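Glycosyl transferase family 8 (Streptococcus pneumoniae, PDB 5GVV) transfers galactose from UDP-galactose to the terminal glucose of the serine-rich repeat protein PsrP already carrying GlcNAc and glucose, probably with manganese as cofactor. Local coordinates at residues Ile217-Leu222 against Val240-Glu245; Val281-Ser286 against Met334-Ile339; Tyr346-His351 against Asp357-Val362. All blocks are in the same frame, centred on the assembly; numbering follows the deposited sequence.

How the contacts relate
Contact 1 comes first along the chain, then contact 2, then contact 3. Contact 1 joins two loops of the glycosyltransferase (GT-A) part, near the nucleotide site. Contacts 2 and 3 lie on the other side of the chain's centre, in a parallel six-stranded sheet region. Centres of contacts 1 and 2 are about 54 Å apart, those of contacts 1 and 3 about 60 Å. Contacts 2 and 3 have centres about 8 Å apart. Their strands, 278-283 and 345-348, are neighbours in that sheet. Contacts 1 and 2 both touch the second subunit. UDP and manganese are bound in the glycosyltransferase part, away from the parallel sheet of contacts 2 and 3.

Contact 1 (Ile217-Leu222 against Val240-Glu245); sequences IPLEPL and VGRLRE
Leu219 meets Arg242 and Leu243 where the loop before strand 225-227 comes alongside the loop leading into helix 244-251. The contact is small and lies at the surface. Two kinds of interaction hold it.

The first is apolar. Methyl CD1 of Leu219 lies 4.2 Å from CD2 of Leu243. The other methyl of Leu243 is used as well: its CD1 is 4.3 Å from CD1 of Leu222. Leu243 therefore spreads its two branches between two leucines of 217-222. Its side chain points toward the opposite loop.

The second is a methyl against a charged group. CD1 of Leu219 also approaches the guanidinium of Arg242, 3.5 Å from NH1 and 4.0 Å from CZ. The two side chains cross at about a right angle, and the methyl comes to the guanidinium obliquely. The Arg242 chain bends at chi3 (-59°), which turns the guanidinium across the end of Leu219. Its charge is matched elsewhere: NE forms a salt bridge with Asp203. The arginine also packs on Phe215, and Leu219 on Phe198.

The loop 240-245 has further anchors. The carbonyl O of Leu243 is hydrogen-bonded to the OH of Tyr228, which probably belongs to the UDP-binding segment. The backbone N atoms of Val240 and Gly241 bond to the carboxylate of Asp232, of the same segment. Arg244 NE makes a salt bridge with Glu46 of the second subunit.

Between the segments themselves the chemistry is dispersion between methyl groups and van der Waals contact with the guanidinium. The directional bonds of Arg242 and of the Leu243 backbone go to residues outside the two loops, so the contact itself rests on non-directional packing, close to the nucleotide-binding loop.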
# COMPACT_ATOMS: atom_id res chain seq x y z
N ILE A 217 15.82 -16.39 23.85
CA ILE A 217 14.39 -16.45 24.13
C ILE A 217 13.71 -17.20 22.99
O ILE A 217 13.88 -16.85 21.82
CB ILE A 217 13.78 -15.05 24.32
CG1 ILE A 217 14.57 -14.26 25.38
CG2 ILE A 217 12.31 -15.14 24.72
CD1 ILE A 217 13.92 -12.95 25.79
N PRO A 218 12.93 -18.24 23.32
CA PRO A 218 12.27 -19.13 22.35
C PRO A 218 11.31 -18.39 21.41
O PRO A 218 10.55 -17.54 21.87
CB PRO A 218 11.49 -20.10 23.24
CG PRO A 218 12.24 -20.11 24.54
CD PRO A 218 12.70 -18.69 24.71
N LEU A 219 11.34 -18.76 20.13
CA LEU A 219 10.46 -18.16 19.13
C LEU A 219 9.48 -19.19 18.55
O LEU A 219 8.63 -18.86 17.72
CB LEU A 219 11.28 -17.53 18.00
CG LEU A 219 12.35 -16.51 18.39
CD1 LEU A 219 13.10 -16.00 17.17
CD2 LEU A 219 11.74 -15.35 19.15
N GLU A 220 9.63 -20.44 19.00
CA GLU A 220 8.71 -21.52 18.64
C GLU A 220 8.04 -22.01 19.91
O GLU A 220 8.72 -22.50 20.82
CB GLU A 220 9.44 -22.67 17.95
CG GLU A 220 9.41 -22.62 16.42
CD GLU A 220 8.02 -22.81 15.85
OE1 GLU A 220 7.71 -22.21 14.80
OE2 GLU A 220 7.22 -23.56 16.47
N PRO A 221 6.71 -21.87 20.00
CA PRO A 221 5.83 -21.28 19.00
C PRO A 221 5.93 -19.76 19.01
O PRO A 221 6.46 -19.19 19.97
CB PRO A 221 4.44 -21.71 19.47
CG PRO A 221 4.58 -21.79 20.96
CD PRO A 221 5.98 -22.31 21.20
N LEU A 222 5.45 -19.12 17.95
CA LEU A 222 5.45 -17.66 17.85
C LEU A 222 4.77 -17.01 19.04
O LEU A 222 3.74 -17.50 19.52
CB LEU A 222 4.73 -17.22 16.57
CG LEU A 222 5.53 -16.73 15.36
CD1 LEU A 222 6.98 -17.11 15.45
CD2 LEU A 222 4.90 -17.23 14.05
N VAL A 240 17.46 -6.43 9.30
CA VAL A 240 18.43 -7.34 9.91
C VAL A 240 17.86 -8.13 11.08
O VAL A 240 18.44 -9.13 11.51
CB VAL A 240 19.70 -6.58 10.35
CG1 VAL A 240 20.44 -6.02 9.14
CG2 VAL A 240 19.34 -5.47 11.33
N GLY A 241 16.72 -7.68 11.60
CA GLY A 241 16.07 -8.38 12.70
C GLY A 241 15.42 -9.68 12.26
O GLY A 241 15.20 -9.89 11.07
N ARG A 242 15.12 -10.53 13.23
CA ARG A 242 14.52 -11.84 12.95
C ARG A 242 13.02 -11.74 12.70
O ARG A 242 12.39 -10.74 13.08
CB ARG A 242 14.78 -12.80 14.11
CG ARG A 242 16.22 -13.25 14.26
CD ARG A 242 16.45 -13.89 15.63
NE ARG A 242 16.14 -12.95 16.71
CZ ARG A 242 15.94 -13.31 17.98
NH1 ARG A 242 16.03 -14.58 18.33
NH2 ARG A 242 15.66 -12.39 18.90
N LEU A 243 12.48 -12.77 12.06
CA LEU A 243 11.03 -12.94 11.85
C LEU A 243 10.46 -12.03 10.77
O LEU A 243 9.26 -11.78 10.73
CB LEU A 243 10.24 -12.79 13.16
CG LEU A 243 10.62 -13.77 14.28
CD1 LEU A 243 9.61 -13.72 15.42
CD2 LEU A 243 10.77 -15.18 13.75
N ARG A 244 11.34 -11.56 9.89
CA ARG A 244 10.93 -10.75 8.74
C ARG A 244 9.87 -11.47 7.90
O ARG A 244 8.92 -10.85 7.40
CB ARG A 244 12.15 -10.45 7.87
CG ARG A 244 11.84 -9.79 6.54
CD ARG A 244 13.09 -9.60 5.70
NE ARG A 244 12.76 -9.00 4.41
CZ ARG A 244 12.85 -7.70 4.14
NH1 ARG A 244 13.27 -6.85 5.07
NH2 ARG A 244 12.53 -7.24 2.94
N GLU A 245 10.03 -12.78 7.76
CA GLU A 245 9.13 -13.60 6.95
C GLU A 245 7.69 -13.63 7.46
O GLU A 245 6.74 -13.83 6.69
CB GLU A 245 9.67 -15.03 6.83
CG GLU A 245 9.79 -15.77 8.15
CD GLU A 245 11.07 -15.44 8.91
OE1 GLU A 245 11.87 -14.61 8.44
OE2 GLU A 245 11.26 -16.04 9.99

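Contact 2 (Val281-Ser286 against Met334-Ile339); sequences VNLTNS and MLLEQI
Val281 and Ile339 meet methyl to methyl, their side chains crossing at a slant. CG2 of Val281 stands 3.8 Å from CG2 of Ile339. In each residue this methyl lies opposite the backbone N across the first torsion. The same methyl of Val281 also reaches Leu336: Val281 CG2 lies 4.2 Å from Leu336 CD2.

Leu283 and Leu336 are turned differently. Their side chains cross at about a right angle, with both branches of Leu283 in use. Its CD1 sits 4.0 Å from CG of Leu336, and its CD2 is 4.2 Å from Leu336 CD1. Leu336 thus offers one methyl to Val281 and the other to Leu283.

These pairs seat helix 333-342 on a face of the six-stranded sheet, a parallel sheet with Rossmann-like strand order 3-2-1-4-5-6. The strand and helix segments run nearly antiparallel, at 157°, with axes 9.8 Å apart. Val281 and Leu283 are two apart on the strand and point to the same face. Leu336 and Ile339 are three apart on the helix, less than one turn. Asn282 points away from the helix, and its ND2 bonds to the carbonyl O of Leu347 and to OD1 of Asn350.

Val307 of the adjacent strand touches both Leu336 and Ile339. Leu336 also packs on Phe361 of helix 356-364. The outer part of helix 333-342 packs through Met334 (selenomethionine), Leu335 and Gln338 on Phe215 of the second subunit.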
# COMPACT_ATOMS: atom_id res chain seq x y z
N VAL A 281 -27.15 16.11 -4.38
CA VAL A 281 -26.02 16.99 -4.66
C VAL A 281 -26.25 18.40 -4.14
O VAL A 281 -27.37 18.92 -4.15
CB VAL A 281 -25.70 17.00 -6.18
CG1 VAL A 281 -26.87 17.53 -6.97
CG2 VAL A 281 -24.44 17.80 -6.47
N ASN A 282 -25.17 19.02 -3.66
CA ASN A 282 -25.19 20.44 -3.32
C ASN A 282 -23.86 21.06 -3.70
O ASN A 282 -22.82 20.41 -3.60
CB ASN A 282 -25.46 20.66 -1.83
CG ASN A 282 -25.23 22.10 -1.40
OD1 ASN A 282 -24.20 22.43 -0.81
ND2 ASN A 282 -26.19 22.97 -1.72
N LEU A 283 -23.90 22.31 -4.14
CA LEU A 283 -22.69 23.07 -4.45
C LEU A 283 -22.59 24.20 -3.44
O LEU A 283 -23.50 25.04 -3.35
CB LEU A 283 -22.78 23.64 -5.87
CG LEU A 283 -21.75 24.69 -6.30
CD1 LEU A 283 -20.39 24.05 -6.58
CD2 LEU A 283 -22.24 25.45 -7.52
N THR A 284 -21.51 24.23 -2.67
CA THR A 284 -21.32 25.26 -1.67
C THR A 284 -19.99 25.98 -1.89
O THR A 284 -19.07 25.42 -2.47
CB THR A 284 -21.31 24.67 -0.25
OG1 THR A 284 -21.11 25.71 0.72
CG2 THR A 284 -20.20 23.63 -0.10
N ASN A 285 -19.90 27.23 -1.43
CA ASN A 285 -18.61 27.88 -1.35
C ASN A 285 -18.27 28.15 0.11
O ASN A 285 -17.17 28.58 0.45
CB ASN A 285 -18.58 29.18 -2.16
CG ASN A 285 -17.18 29.59 -2.56
OD1 ASN A 285 -16.63 30.57 -2.06
ND2 ASN A 285 -16.58 28.82 -3.47
N SER A 286 -19.24 27.86 0.98
CA SER A 286 -19.11 28.12 2.41
C SER A 286 -18.96 26.83 3.21
O SER A 286 -19.24 25.74 2.71
CB SER A 286 -20.32 28.90 2.91
OG SER A 286 -21.53 28.19 2.69
N MSE A 334 -17.51 22.26 -14.94
CA MSE A 334 -17.76 21.13 -15.84
C MSE A 334 -17.88 19.82 -15.10
O MSE A 334 -18.57 18.90 -15.51
CB MSE A 334 -16.71 21.14 -16.95
CG MSE A 334 -17.09 22.20 -17.98
SE MSE A 334 -15.65 22.35 -19.35
CE MSE A 334 -16.36 24.05 -20.16
N LEU A 335 -17.20 19.77 -13.97
CA LEU A 335 -17.25 18.56 -13.14
C LEU A 335 -18.53 18.52 -12.31
O LEU A 335 -19.16 17.47 -12.18
CB LEU A 335 -16.01 18.49 -12.24
CG LEU A 335 -14.70 18.63 -13.03
CD1 LEU A 335 -13.48 18.73 -12.11
CD2 LEU A 335 -14.54 17.46 -13.99
N LEU A 336 -18.91 19.67 -11.75
CA LEU A 336 -20.18 19.79 -11.03
C LEU A 336 -21.35 19.45 -11.96
O LEU A 336 -22.29 18.77 -11.55
CB LEU A 336 -20.33 21.21 -10.47
CG LEU A 336 -21.51 21.62 -9.58
CD1 LEU A 336 -22.56 22.39 -10.36
CD2 LEU A 336 -22.14 20.44 -8.84
N GLU A 337 -21.28 19.90 -13.21
CA GLU A 337 -22.35 19.62 -14.17
C GLU A 337 -22.58 18.12 -14.35
O GLU A 337 -23.72 17.66 -14.41
CB GLU A 337 -22.08 20.29 -15.52
CG GLU A 337 -23.12 19.93 -16.59
CD GLU A 337 -22.99 20.74 -17.87
OE1 GLU A 337 -21.85 21.06 -18.27
OE2 GLU A 337 -24.03 21.03 -18.48
N GLN A 338 -21.49 17.35 -14.42
CA GLN A 338 -21.60 15.91 -14.62
C GLN A 338 -22.20 15.22 -13.40
O GLN A 338 -22.93 14.23 -13.53
CB GLN A 338 -20.24 15.29 -14.98
CG GLN A 338 -19.68 15.76 -16.32
CD GLN A 338 -20.68 15.61 -17.45
OE1 GLN A 338 -21.23 14.53 -17.66
NE2 GLN A 338 -20.92 16.70 -18.18
N ILE A 339 -21.88 15.74 -12.22
CA ILE A 339 -22.45 15.20 -10.97
C ILE A 339 -23.95 15.50 -10.90
O ILE A 339 -24.73 14.64 -10.48
CB ILE A 339 -21.72 15.76 -9.73
CG1 ILE A 339 -20.25 15.33 -9.74
CG2 ILE A 339 -22.39 15.28 -8.43
CD1 ILE A 339 -19.39 15.94 -8.64

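Contact 3 (Tyr346-His351 against Asp357-Val362); sequences YLDLNH and DAYEFV
Tyr346 lays the base of its ring against Val362. Methyl CG2 of Val362 is 3.7 Å from ring atom CG of Tyr346 and 3.8 Å from its CB. The approach to the ring is oblique, and the two side chains cross at about a right angle. The chi1 of Tyr346 is -167°, which swings the ring away from the backbone N and lets it extend along the helix. Its far end reaches Ala358, whose CB is 4.0 Å from the OH of Tyr346. That hydroxyl is held by the backbone N of Leu283 on the adjacent strand.

A polar link stands beside this apolar pair. The OH of Tyr359 donates to OD2 of Asp348 at 2.6 Å, a short bond. It meets OD2 on the syn side, 27° out of the carboxylate plane. Asp348 OD2 lies at the edge of the Tyr359 ring, near its plane. The carboxylate is turned 72° from that ring. OD2 is also hydrogen-bonded to the OH of Tyr385, and OD1 forms a salt bridge with Lys354. This buried carboxylate thus has three polar partners, Tyr359, Tyr385 and Lys354, which probably favours its charged form.

Asp348 is also the centre of an inverse gamma turn. The contact joins the first two elements of the beta-alpha-beta unit formed by strand 345-348, helix 356-364 and strand 369-372. On the sheet, strand 345-348 runs between strands 278-283 and 369-372. The helix packs on both neighbours, through Ala358 on Leu283 and Tyr359 on Met369, while Phe361 reaches helix 333-342 at Val340.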
# COMPACT_ATOMS: atom_id res chain seq x y z
N TYR A 346 -31.44 17.83 -6.12
CA TYR A 346 -30.56 18.89 -5.66
C TYR A 346 -31.00 19.38 -4.28
O TYR A 346 -32.18 19.64 -4.06
CB TYR A 346 -30.51 20.06 -6.66
CG TYR A 346 -29.38 21.01 -6.36
CD1 TYR A 346 -29.54 22.05 -5.45
CD2 TYR A 346 -28.14 20.86 -6.97
CE1 TYR A 346 -28.50 22.91 -5.16
CE2 TYR A 346 -27.10 21.72 -6.69
CZ TYR A 346 -27.28 22.74 -5.78
OH TYR A 346 -26.24 23.59 -5.50
N LEU A 347 -30.04 19.50 -3.36
CA LEU A 347 -30.32 20.05 -2.03
C LEU A 347 -29.70 21.44 -1.90
O LEU A 347 -28.47 21.58 -1.78
CB LEU A 347 -29.76 19.14 -0.94
CG LEU A 347 -30.24 17.68 -0.89
CD1 LEU A 347 -29.60 16.94 0.28
CD2 LEU A 347 -31.74 17.62 -0.79
N ASP A 348 -30.55 22.47 -1.92
CA ASP A 348 -30.09 23.84 -1.79
C ASP A 348 -29.87 24.16 -0.31
O ASP A 348 -30.74 24.76 0.33
CB ASP A 348 -31.13 24.80 -2.38
CG ASP A 348 -30.54 26.14 -2.75
OD1 ASP A 348 -29.33 26.35 -2.51
OD2 ASP A 348 -31.28 26.99 -3.27
N LEU A 349 -28.71 23.77 0.21
CA LEU A 349 -28.46 23.86 1.65
C LEU A 349 -27.36 24.85 2.03
O LEU A 349 -27.12 25.08 3.22
CB LEU A 349 -28.09 22.48 2.20
CG LEU A 349 -29.02 21.32 1.86
CD1 LEU A 349 -28.52 20.02 2.48
CD2 LEU A 349 -30.43 21.63 2.31
N ASN A 350 -26.70 25.43 1.03
CA ASN A 350 -25.56 26.32 1.29
C ASN A 350 -25.98 27.74 1.66
O ASN A 350 -26.94 28.27 1.11
CB ASN A 350 -24.63 26.34 0.07
CG ASN A 350 -25.36 26.69 -1.20
OD1 ASN A 350 -26.34 26.05 -1.57
ND2 ASN A 350 -24.89 27.73 -1.88
N HIS A 351 -25.23 28.35 2.57
CA HIS A 351 -25.62 29.62 3.18
C HIS A 351 -25.17 30.91 2.47
O HIS A 351 -25.85 31.93 2.58
CB HIS A 351 -25.18 29.65 4.65
CG HIS A 351 -26.18 29.06 5.59
ND1 HIS A 351 -27.28 29.75 6.05
CD2 HIS A 351 -26.24 27.83 6.17
CE1 HIS A 351 -27.97 28.99 6.87
NE2 HIS A 351 -27.37 27.81 6.96
N ASP A 357 -25.59 29.08 -12.05
CA ASP A 357 -25.50 27.99 -13.04
C ASP A 357 -25.87 26.60 -12.51
O ASP A 357 -26.26 25.73 -13.29
CB ASP A 357 -24.12 27.96 -13.71
CG ASP A 357 -24.11 28.65 -15.06
OD1 ASP A 357 -25.21 29.01 -15.56
OD2 ASP A 357 -23.02 28.83 -15.64
N ALA A 358 -25.74 26.38 -11.21
CA ALA A 358 -26.20 25.13 -10.62
C ALA A 358 -27.71 25.01 -10.82
O ALA A 358 -28.21 23.94 -11.18
CB ALA A 358 -25.83 25.06 -9.15
N TYR A 359 -28.42 26.10 -10.58
CA TYR A 359 -29.85 26.17 -10.87
C TYR A 359 -30.09 25.93 -12.36
O TYR A 359 -31.05 25.25 -12.74
CB TYR A 359 -30.43 27.54 -10.46
CG TYR A 359 -30.37 27.84 -8.98
CD1 TYR A 359 -30.65 26.85 -8.04
CD2 TYR A 359 -30.04 29.11 -8.52
CE1 TYR A 359 -30.60 27.13 -6.68
CE2 TYR A 359 -29.99 29.39 -7.16
CZ TYR A 359 -30.27 28.39 -6.25
OH TYR A 359 -30.22 28.66 -4.90
N GLU A 360 -29.22 26.48 -13.19
CA GLU A 360 -29.32 26.28 -14.64
C GLU A 360 -29.19 24.80 -14.98
O GLU A 360 -29.99 24.27 -15.75
CB GLU A 360 -28.25 27.09 -15.38
CG GLU A 360 -28.51 28.59 -15.37
CD GLU A 360 -28.02 29.26 -16.64
OE1 GLU A 360 -28.17 30.49 -16.77
OE2 GLU A 360 -27.47 28.55 -17.51
N PHE A 361 -28.18 24.15 -14.41
CA PHE A 361 -28.00 22.72 -14.61
C PHE A 361 -29.22 21.97 -14.08
O PHE A 361 -29.71 21.04 -14.72
CB PHE A 361 -26.73 22.22 -13.91
CG PHE A 361 -25.46 22.85 -14.41
CD1 PHE A 361 -25.39 23.39 -15.69
CD2 PHE A 361 -24.33 22.91 -13.60
CE1 PHE A 361 -24.21 23.97 -16.15
CE2 PHE A 361 -23.16 23.49 -14.05
CZ PHE A 361 -23.10 24.02 -15.32
N VAL A 362 -29.71 22.39 -12.92
CA VAL A 362 -30.89 21.77 -12.30
C VAL A 362 -32.12 21.83 -13.22
O VAL A 362 -32.78 20.82 -13.44
CB VAL A 362 -31.22 22.42 -10.94
CG1 VAL A 362 -32.64 22.06 -10.51
CG2 VAL A 362 -30.23 21.97 -9.88